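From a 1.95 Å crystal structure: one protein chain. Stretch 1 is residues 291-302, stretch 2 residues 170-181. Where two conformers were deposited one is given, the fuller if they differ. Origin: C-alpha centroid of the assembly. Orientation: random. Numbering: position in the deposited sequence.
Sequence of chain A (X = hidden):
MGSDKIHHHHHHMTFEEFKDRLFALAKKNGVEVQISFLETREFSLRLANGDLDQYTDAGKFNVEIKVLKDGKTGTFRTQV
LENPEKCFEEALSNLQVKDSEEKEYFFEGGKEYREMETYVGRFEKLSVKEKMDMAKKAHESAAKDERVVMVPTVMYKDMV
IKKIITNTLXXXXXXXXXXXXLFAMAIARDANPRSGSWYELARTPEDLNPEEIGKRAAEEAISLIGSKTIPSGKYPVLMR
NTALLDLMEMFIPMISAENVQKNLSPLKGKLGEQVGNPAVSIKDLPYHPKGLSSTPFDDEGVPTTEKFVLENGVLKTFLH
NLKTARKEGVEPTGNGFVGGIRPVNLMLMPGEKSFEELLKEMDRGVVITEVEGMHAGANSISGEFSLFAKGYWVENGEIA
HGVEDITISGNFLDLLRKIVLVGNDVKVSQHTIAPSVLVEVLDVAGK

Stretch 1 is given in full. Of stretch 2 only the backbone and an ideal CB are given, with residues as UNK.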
# COMPACT_ATOMS: atom_id res chain seq x y z
N GLY A 291 -15.90 2.37 17.62
CA GLY A 291 -14.46 2.58 17.31
C GLY A 291 -13.76 1.24 17.31
O GLY A 291 -13.40 0.72 18.37
N LEU A 292 -13.53 0.68 16.11
CA LEU A 292 -13.09 -0.70 15.98
C LEU A 292 -11.61 -0.91 16.29
O LEU A 292 -11.21 -2.04 16.44
CB LEU A 292 -13.44 -1.28 14.61
CG LEU A 292 -14.94 -1.23 14.26
CD1 LEU A 292 -15.24 -1.99 12.93
CD2 LEU A 292 -15.80 -1.75 15.40
N SER A 293 -10.83 0.16 16.43
CA SER A 293 -9.49 0.08 16.96
C SER A 293 -9.40 0.12 18.50
O SER A 293 -8.30 -0.02 19.03
CB SER A 293 -8.63 1.16 16.38
OG SER A 293 -8.51 0.85 14.98
N SER A 294 -10.54 0.22 19.19
CA SER A 294 -10.58 0.29 20.65
C SER A 294 -9.85 -0.90 21.24
O SER A 294 -10.00 -2.01 20.73
CB SER A 294 -12.00 0.37 21.15
OG SER A 294 -12.71 1.55 20.68
N THR A 295 -9.01 -0.66 22.25
CA THR A 295 -8.18 -1.70 22.83
C THR A 295 -7.73 -1.22 24.19
O THR A 295 -7.58 -0.03 24.37
CB THR A 295 -6.94 -2.01 21.95
OG1 THR A 295 -6.14 -3.04 22.57
CG2 THR A 295 -6.09 -0.75 21.70
N PRO A 296 -7.61 -2.12 25.16
CA PRO A 296 -7.13 -1.81 26.50
C PRO A 296 -5.62 -1.68 26.63
O PRO A 296 -5.15 -1.26 27.67
CB PRO A 296 -7.67 -2.98 27.33
CG PRO A 296 -7.80 -4.05 26.39
CD PRO A 296 -8.11 -3.52 25.07
N PHE A 297 -4.85 -2.03 25.59
CA PHE A 297 -3.40 -1.90 25.67
C PHE A 297 -2.83 -1.65 24.34
O PHE A 297 -3.42 -2.03 23.28
CB PHE A 297 -2.75 -3.10 26.42
CG PHE A 297 -3.07 -4.46 25.80
CD1 PHE A 297 -2.36 -4.90 24.70
CD2 PHE A 297 -4.06 -5.25 26.33
CE1 PHE A 297 -2.60 -6.13 24.15
CE2 PHE A 297 -4.36 -6.47 25.78
CZ PHE A 297 -3.65 -6.93 24.69
N ASP A 298 -1.70 -0.94 24.36
CA ASP A 298 -0.93 -0.69 23.14
C ASP A 298 -0.04 -1.90 22.73
O ASP A 298 -0.12 -2.98 23.34
CB ASP A 298 -0.18 0.68 23.24
CG ASP A 298 0.99 0.66 24.19
OD1 ASP A 298 1.40 -0.45 24.59
OD2 ASP A 298 1.53 1.76 24.48
N ASP A 299 0.79 -1.75 21.71
CA ASP A 299 1.62 -2.86 21.23
C ASP A 299 2.88 -3.09 22.10
O ASP A 299 3.63 -4.01 21.83
CB ASP A 299 1.99 -2.64 19.77
CG ASP A 299 0.78 -2.77 18.82
OD1 ASP A 299 -0.19 -3.45 19.20
OD2 ASP A 299 0.77 -2.12 17.76
N GLU A 300 3.06 -2.27 23.12
CA GLU A 300 4.12 -2.45 24.15
C GLU A 300 3.49 -3.01 25.42
O GLU A 300 4.18 -3.32 26.37
CB GLU A 300 4.90 -1.12 24.42
CG GLU A 300 5.42 -0.50 23.12
CD GLU A 300 6.24 0.78 23.28
OE1 GLU A 300 5.82 1.69 24.02
OE2 GLU A 300 7.26 0.93 22.59
N GLY A 301 2.19 -3.25 25.40
CA GLY A 301 1.47 -3.77 26.55
C GLY A 301 1.12 -2.73 27.60
O GLY A 301 0.70 -3.06 28.71
N VAL A 302 1.19 -1.45 27.24
CA VAL A 302 0.92 -0.39 28.20
C VAL A 302 -0.57 -0.12 28.18
O VAL A 302 -1.18 -0.03 27.10
CB VAL A 302 1.78 0.89 27.86
CG1 VAL A 302 1.40 2.11 28.75
CG2 VAL A 302 3.25 0.60 27.92
N UNK A 170 6.88 -10.34 33.47
CA UNK A 170 5.57 -10.57 34.02
C UNK A 170 4.41 -10.05 33.22
O UNK A 170 3.28 -10.27 33.61
CB UNK A 170 5.51 -9.95 35.42
N UNK A 171 4.65 -9.35 32.11
CA UNK A 171 3.53 -8.92 31.27
C UNK A 171 2.85 -10.13 30.73
O UNK A 171 3.49 -11.12 30.26
CB UNK A 171 3.99 -8.01 30.13
N UNK A 172 1.54 -10.08 30.78
CA UNK A 172 0.69 -11.11 30.19
C UNK A 172 -0.74 -10.58 29.95
O UNK A 172 -1.59 -10.55 30.85
CB UNK A 172 0.65 -12.34 31.10
N UNK A 173 -0.99 -10.11 28.74
CA UNK A 173 -2.24 -9.39 28.43
C UNK A 173 -2.83 -9.98 27.17
O UNK A 173 -2.10 -10.49 26.34
CB UNK A 173 -2.00 -7.89 28.26
N UNK A 174 -4.15 -9.97 27.06
CA UNK A 174 -4.84 -10.57 25.91
C UNK A 174 -6.07 -9.72 25.71
O UNK A 174 -6.62 -9.21 26.67
CB UNK A 174 -5.19 -12.04 26.13
N UNK A 175 -6.45 -9.49 24.47
CA UNK A 175 -7.72 -8.82 24.16
C UNK A 175 -8.28 -9.38 22.85
O UNK A 175 -7.53 -9.83 22.00
CB UNK A 175 -7.53 -7.30 24.06
N UNK A 176 -9.60 -9.42 22.72
CA UNK A 176 -10.18 -9.79 21.47
C UNK A 176 -11.12 -8.69 21.10
O UNK A 176 -11.66 -7.98 22.00
CB UNK A 176 -10.88 -11.15 21.53
N UNK A 177 -11.22 -8.42 19.79
CA UNK A 177 -12.07 -7.35 19.23
C UNK A 177 -12.76 -7.90 17.99
O UNK A 177 -12.14 -8.63 17.20
CB UNK A 177 -11.26 -6.10 18.89
N UNK A 178 -14.01 -7.51 17.78
CA UNK A 178 -14.69 -7.79 16.54
C UNK A 178 -15.45 -6.57 16.03
O UNK A 178 -15.52 -5.53 16.71
CB UNK A 178 -15.64 -8.97 16.72
N UNK A 179 -15.92 -6.65 14.78
CA UNK A 179 -16.64 -5.54 14.20
C UNK A 179 -16.76 -5.71 12.73
O UNK A 179 -16.33 -6.70 12.17
CB UNK A 179 -15.96 -4.21 14.52
N UNK A 180 -17.42 -4.74 12.12
CA UNK A 180 -17.73 -4.78 10.69
C UNK A 180 -18.09 -3.40 10.19
O UNK A 180 -18.24 -2.46 10.98
CB UNK A 180 -18.87 -5.76 10.41
N UNK A 181 -18.33 -3.35 8.89
CA UNK A 181 -18.38 -2.11 8.06
C UNK A 181 -19.23 -2.48 6.86
O UNK A 181 -19.14 -3.61 6.32
CB UNK A 181 -16.99 -1.61 7.64

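Stretch 1 is an irregular chain folded by two type I turns, Gly291 to Ser294 and Asp298 to Gly301; stretch 2 runs past it, extended from 172 to 181, with no hydrogen bond between the two.

Position 170 lies out of reach of stretch 1, and its positive phi of 91° favours glycine, although asparagine or aspartate can tolerate such angles. It is Gly170.

At 171 the CA-to-CB bond points toward stretch 1, yet nothing there lies within 5.5 Å of the ideal CB. A side chain must be long to arrive, and the bare CA of Gly301 leaves room for a long apolar chain, leucine, isoleucine or methionine, while the carbonyls of the second turn could also take a donor. Leu171 reaches in with chi1 t and chi2 p, bringing CD1 to 3.8 Å from Gly301 O and CD2 to 3.9 Å from Glu300 O. The missing side chain of Gly301 makes the room: an ideal CB there would stand 2.4 Å from Leu171 CD2. Its backbone angles call for glycine as well.

Position 172 is out of reach; many residues would serve, and Asp172 is found.

At 173 CB points toward the Phe297 ring, with the ideal CB 3.7 Å from Phe297 CE2. A compact apolar group that can lie over the ring is wanted, and a beta-branched one suits the extended backbone: valine, isoleucine, perhaps threonine. Val173 places CG2 3.6 Å from the centroid of the Phe297 ring, only 4° off the normal, a CH-pi contact over the face.

Position 174 points away, leaving polar or charged residues free. Glu174 contributes chiefly its backbone, with Glu174 O 3.7 Å from Phe297 CE2 at the ring edge.

At 175 CB again points toward stretch 1, but Phe297 CE2 is 3.7 Å and Pro296 CD 4.0 Å from the ideal CB. Space is short, favouring alanine, serine or perhaps threonine. Ser175 fits, with its OG 3.4 Å from Pro296 CD and its CB 3.6 Å from Phe297 CE2.

Position 176 is out of reach and permissive; it is Gln176.

At 177 CB points toward stretch 1, but the ideal CB has Ser294 O and Leu292 O 4.7 Å away. That gap invites a longer, flexible apolar chain, such as methionine or leucine; a polar donor could also be imagined near the carbonyls. In the conformer given, one of two deposited, Met177 folds with all three chi angles p; its CE lies 3.1 Å from Leu292 O, a tight contact, and 3.9 Å from Leu292 CB.

Position 178 points away, so a polar residue is acceptable. Asp178 is hydrogen-bonded elsewhere in the structure.

At 179 the rule is strict. An ideal CB would lie 2.6 Å from Leu292 CD2, and the backbone angles independently call for glycine. Gly179 lets Leu292 CD1 approach its CA to 4.0 Å.

Position 180 points away and tolerates various residues as far as stretch 1 is concerned; Gly180 receives Leu292 CD1 3.6 Å from its N.

Position 181 points sideways, little constrained. Phe181 leads its ring away.

Stretch 2, residues 170-181: GLDVESQMDGGF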
# COMPACT_ATOMS: atom_id res chain seq x y z
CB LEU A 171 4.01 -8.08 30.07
CG LEU A 171 2.96 -7.40 29.19
CD1 LEU A 171 2.26 -6.30 29.98
CD2 LEU A 171 3.60 -6.84 27.88
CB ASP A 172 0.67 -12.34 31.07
CG ASP A 172 0.06 -13.55 30.34
OD1 ASP A 172 -0.34 -13.40 29.16
OD2 ASP A 172 0.05 -14.65 30.91
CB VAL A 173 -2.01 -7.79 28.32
CG1 VAL A 173 -1.65 -7.22 29.67
CG2 VAL A 173 -0.98 -7.39 27.28
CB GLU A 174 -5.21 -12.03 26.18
CG GLU A 174 -6.04 -12.71 25.09
CD GLU A 174 -7.58 -12.61 25.28
OE1 GLU A 174 -8.05 -12.35 26.41
OE2 GLU A 174 -8.33 -12.80 24.28
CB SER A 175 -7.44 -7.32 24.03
OG SER A 175 -8.56 -6.59 23.57
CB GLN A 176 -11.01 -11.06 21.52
CG GLN A 176 -10.36 -12.27 21.91
CD GLN A 176 -11.32 -13.40 21.68
OE1 GLN A 176 -11.54 -13.81 20.54
NE2 GLN A 176 -11.96 -13.83 22.75
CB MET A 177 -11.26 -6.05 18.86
CG MET A 177 -10.53 -6.07 17.54
SD MET A 177 -11.57 -6.41 16.08
CE MET A 177 -12.51 -4.83 15.90
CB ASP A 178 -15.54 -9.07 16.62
CG ASP A 178 -16.77 -8.94 17.48
OD1 ASP A 178 -16.94 -8.02 18.30
OD2 ASP A 178 -17.57 -9.86 17.35
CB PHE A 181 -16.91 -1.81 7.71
CG PHE A 181 -16.65 -0.86 6.59
CD1 PHE A 181 -16.52 0.52 6.85
CD2 PHE A 181 -16.37 -1.33 5.30
CE1 PHE A 181 -16.18 1.43 5.80
CE2 PHE A 181 -16.04 -0.47 4.26
CZ PHE A 181 -15.92 0.95 4.52
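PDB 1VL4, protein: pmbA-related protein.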